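Local coordinates for conserved hypothetical protein yffB (Pseudomonas aeruginosa, PDB 1RW1) that is of unestablished function but, as a thioredoxin-fold member of the ArsC family, probably acts as a glutathione-dependent thiol reductase, at residues A[40-45]-A[81-86]. Numbering follows the deposited sequence.
Sequences EHLRRW and LMLAQP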
ATOM      1  N   GLU A  40       5.471 -11.468  -3.964  1.00  8.92           N
ATOM      2  CA  GLU A  40       5.861 -11.816  -2.624  1.00  9.52           C
ATOM      3  C   GLU A  40       5.378 -10.762  -1.625  1.00  8.63           C
ATOM      4  O   GLU A  40       4.823 -11.090  -0.570  1.00  9.92           O
ATOM      5  CB  GLU A  40       7.376 -12.057  -2.559  1.00 10.85           C
ATOM      6  CG  GLU A  40       7.834 -12.623  -1.231  1.00 13.37           C
ATOM      7  CD  GLU A  40       8.065 -11.572  -0.169  1.00 16.33           C
ATOM      8  OE1 GLU A  40       8.210 -10.389  -0.498  1.00 18.74           O
ATOM      9  OE2 GLU A  40       8.095 -11.925   1.020  1.00 22.65           O
ATOM     10  N   HIS A  41       5.540  -9.488  -1.961  1.00  7.58           N
ATOM     11  CA  HIS A  41       5.045  -8.418  -1.110  1.00  7.52           C
ATOM     12  C   HIS A  41       3.540  -8.470  -0.993  1.00  7.08           C
ATOM     13  O   HIS A  41       2.978  -8.382   0.091  1.00  7.88           O
ATOM     14  CB  HIS A  41       5.435  -7.060  -1.703  1.00  7.49           C
ATOM     15  CG  HIS A  41       6.777  -6.624  -1.302  1.00  8.61           C
ATOM     16  ND1 HIS A  41       7.922  -6.930  -1.990  1.00 11.75           N
ATOM     17  CD2 HIS A  41       7.144  -5.885  -0.230  1.00 11.37           C
ATOM     18  CE1 HIS A  41       8.937  -6.326  -1.374  1.00 11.94           C
ATOM     19  NE2 HIS A  41       8.494  -5.731  -0.280  1.00 12.42           N
ATOM     20  N   LEU A  42       2.864  -8.553  -2.135  1.00  6.75           N
ATOM     21  CA  LEU A  42       1.414  -8.512  -2.138  1.00  7.20           C
ATOM     22  C   LEU A  42       0.804  -9.655  -1.344  1.00  7.65           C
ATOM     23  O   LEU A  42      -0.195  -9.464  -0.629  1.00  8.03           O
ATOM     24  CB  LEU A  42       0.870  -8.504  -3.553  1.00  7.16           C
ATOM     25  CG  LEU A  42       1.264  -7.271  -4.374  1.00  7.83           C
ATOM     26  CD1 LEU A  42       0.933  -7.493  -5.823  1.00  8.60           C
ATOM     27  CD2 LEU A  42       0.559  -6.033  -3.852  1.00 10.01           C
ATOM     28  N   ARG A  43       1.375 -10.846  -1.450  1.00  8.28           N
ATOM     29  CA  ARG A  43       0.883 -11.983  -0.674  1.00  8.81           C
ATOM     30  C   ARG A  43       1.014 -11.747   0.818  1.00  8.98           C
ATOM     31  O   ARG A  43       0.112 -12.097   1.579  1.00  9.77           O
ATOM     32  CB  ARG A  43       1.652 -13.247  -1.047  1.00 10.27           C
ATOM     33  CG  ARG A  43       1.276 -13.814  -2.369  1.00 11.88           C
ATOM     34  CD  ARG A  43       2.230 -14.877  -2.854  1.00 15.32           C
ATOM     35  NE  ARG A  43       1.654 -15.530  -4.026  1.00 21.08           N
ATOM     36  CZ  ARG A  43       2.352 -16.119  -4.988  1.00 29.03           C
ATOM     37  NH1 ARG A  43       3.677 -16.142  -4.937  1.00 32.21           N
ATOM     38  NH2 ARG A  43       1.719 -16.686  -6.010  1.00 31.71           N
ATOM     39  N   ARG A  44       2.149 -11.204   1.251  1.00  9.11           N
ATOM     40  CA  ARG A  44       2.352 -10.929   2.665  1.00  9.39           C
ATOM     41  C   ARG A  44       1.371  -9.873   3.180  1.00  8.55           C
ATOM     42  O   ARG A  44       0.792 -10.021   4.264  1.00  9.03           O
ATOM     43  CB  ARG A  44       3.784 -10.467   2.896  1.00 11.09           C
ATOM     44  CG  ARG A  44       4.780 -11.529   3.188  1.00 16.70           C
ATOM     45  CD  ARG A  44       6.031 -10.936   3.778  1.00 17.80           C
ATOM     46  NE  ARG A  44       6.756 -10.128   2.808  1.00 17.73           N
ATOM     47  CZ  ARG A  44       6.869  -8.806   2.861  1.00 15.12           C
ATOM     48  NH1 ARG A  44       6.315  -8.111   3.847  1.00 15.00           N
ATOM     49  NH2 ARG A  44       7.533  -8.181   1.916  1.00 18.45           N
ATOM     50  N   TRP A  45       1.194  -8.795   2.419  1.00  7.71           N
ATOM     51  CA  TRP A  45       0.311  -7.733   2.875  1.00  7.39           C
ATOM     52  C   TRP A  45      -1.128  -8.229   2.950  1.00  7.30           C
ATOM     53  O   TRP A  45      -1.856  -7.938   3.903  1.00  7.60           O
ATOM     54  CB  TRP A  45       0.414  -6.543   1.931  1.00  7.45           C
ATOM     55  CG  TRP A  45       1.767  -5.912   1.863  1.00  6.78           C
ATOM     56  CD1 TRP A  45       2.802  -6.037   2.743  1.00  7.21           C
ATOM     57  CD2 TRP A  45       2.226  -5.052   0.821  1.00  6.19           C
ATOM     58  NE1 TRP A  45       3.873  -5.282   2.315  1.00  7.06           N
ATOM     59  CE2 TRP A  45       3.538  -4.658   1.140  1.00  6.17           C
ATOM     60  CE3 TRP A  45       1.632  -4.534  -0.340  1.00  6.53           C
ATOM     61  CZ2 TRP A  45       4.268  -3.795   0.322  1.00  6.66           C
ATOM     62  CZ3 TRP A  45       2.353  -3.685  -1.138  1.00  6.94           C
ATOM     63  CH2 TRP A  45       3.657  -3.316  -0.803  1.00  6.52           C
ATOM     64  N   LEU A  81      -4.309  -8.528 -10.008  1.00  7.30           N
ATOM     65  CA  LEU A  81      -4.675  -7.184 -10.461  1.00  7.34           C
ATOM     66  C   LEU A  81      -3.641  -6.152 -10.002  1.00  7.00           C
ATOM     67  O   LEU A  81      -3.204  -5.295 -10.773  1.00  7.38           O
ATOM     68  CB  LEU A  81      -6.051  -6.792  -9.937  1.00  8.39           C
ATOM     69  CG  LEU A  81      -7.246  -7.567 -10.474  1.00  9.84           C
ATOM     70  CD1 LEU A  81      -8.521  -7.094  -9.779  1.00 11.68           C
ATOM     71  CD2 LEU A  81      -7.375  -7.434 -11.976  1.00 11.46           C
HETATM   72  N   MSE A  82      -3.278  -6.219  -8.728  1.00  6.88           N
HETATM   73  CA  MSE A  82      -2.314  -5.264  -8.165  1.00  6.69           C
HETATM   74  C   MSE A  82      -0.908  -5.425  -8.710  1.00  6.73           C
HETATM   75  O   MSE A  82      -0.170  -4.445  -8.824  1.00  7.86           O
HETATM   76  CB  MSE A  82      -2.305  -5.379  -6.644  1.00  7.23           C
HETATM   77  CG  MSE A  82      -3.603  -4.910  -6.028  1.00  8.09           C
HETATM   78 SE   MSE A  82      -3.588  -4.886  -4.049  1.00 11.09          SE
HETATM   79  CE  MSE A  82      -3.762  -6.815  -3.746  1.00 11.86           C
ATOM     80  N   LEU A  83      -0.544  -6.657  -9.042  1.00  6.87           N
ATOM     81  CA  LEU A  83       0.779  -6.948  -9.559  1.00  7.17           C
ATOM     82  C   LEU A  83       0.974  -6.222 -10.883  1.00  7.50           C
ATOM     83  O   LEU A  83       2.031  -5.622 -11.120  1.00  8.40           O
ATOM     84  CB  LEU A  83       0.925  -8.460  -9.747  1.00  8.63           C
ATOM     85  CG  LEU A  83       2.254  -8.939 -10.310  1.00  9.35           C
ATOM     86  CD1 LEU A  83       3.414  -8.567  -9.410  1.00 11.48           C
ATOM     87  CD2 LEU A  83       2.186 -10.400 -10.532  1.00 15.27           C
ATOM     88  N   ALA A  84      -0.021  -6.301 -11.764  1.00  7.11           N
ATOM     89  CA  ALA A  84       0.113  -5.669 -13.068  1.00  7.58           C
ATOM     90  C   ALA A  84      -0.061  -4.159 -12.994  1.00  6.50           C
ATOM     91  O   ALA A  84       0.519  -3.439 -13.812  1.00  7.18           O
ATOM     92  CB  ALA A  84      -0.890  -6.236 -14.031  1.00  9.23           C
ATOM     93  N   GLN A  85      -0.864  -3.698 -12.036  1.00  6.25           N
ATOM     94  CA  GLN A  85      -1.219  -2.272 -11.922  1.00  5.78           C
ATOM     95  C   GLN A  85      -1.072  -1.813 -10.475  1.00  5.80           C
ATOM     96  O   GLN A  85      -2.064  -1.682  -9.753  1.00  6.09           O
ATOM     97  CB  GLN A  85      -2.638  -2.014 -12.425  1.00  6.34           C
ATOM     98  CG  GLN A  85      -2.760  -2.157 -13.929  1.00  6.75           C
ATOM     99  CD  GLN A  85      -4.166  -1.888 -14.371  1.00  7.09           C
ATOM    100  OE1 GLN A  85      -4.540  -0.705 -14.598  1.00  9.32           O
ATOM    101  NE2 GLN A  85      -4.973  -2.907 -14.449  1.00  7.67           N
ATOM    102  N   PRO A  86       0.155  -1.506 -10.053  1.00  5.76           N
ATOM    103  CA  PRO A  86       0.380  -1.047  -8.682  1.00  6.07           C
ATOM    104  C   PRO A  86      -0.372   0.199  -8.263  1.00  5.47           C
ATOM    105  O   PRO A  86      -0.479   0.442  -7.059  1.00  5.54           O
ATOM    106  CB  PRO A  86       1.890  -0.825  -8.636  1.00  7.29           C
ATOM    107  CG  PRO A  86       2.428  -1.765  -9.664  1.00  7.71           C
ATOM    108  CD  PRO A  86       1.430  -1.768 -10.761  1.00  6.75           C
TER
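L42 sets CD1 over the backbone N of L83, while CD2 lies against CB of M82, a helix-to-helix contact in the all-helical insert that ArsC-family proteins add to the thioredoxin fold. Within 40-45, L42 alone touches residues 81-86; helix 75-84 answers with its last full turn, and the nearest CA pair, L42 and L83, stands 7.6 Å apart. CD1 does most of the touching: L42 CD1 lies 3.6 Å from L83 N and 4.0 Å from both M82 CB and L83 CB. L42 CD2 reaches M82 CB at 4.1 Å. Both methyls thus rest against one side of that methylene, evidence that the leucine fork sits against the base of the M82 side chain. Selenomethionine 82 sets CG anti to its carbonyl carbon (chi1 -68°) and bends at chi3; the side chain also packs on C46 of helix 39-49 and on L55. L83 instead has CG anti to its backbone N (chi1 179°), and the side chain touches R39. Loop residue I89 also packs on L42, and both L42 and M82 are buried, consistent with van der Waals packing of apolar side chains against each other and the helix backbone at this junction.

H41, R44 and W45 of segment 40-45 instead find partners away from residues 81-86. H41 and W45 meet Y5 of strand 2-6, while R44 bridges to E95 of strand 93-95. Within the helix, R44 also clasps E40 one turn earlier: R44 NE donates to E40 OE2 at 2.9 Å, lying 36° out of the carboxylate plane, and R44 NH2 makes a weak second bond to E40 OE1 at 3.3 Å.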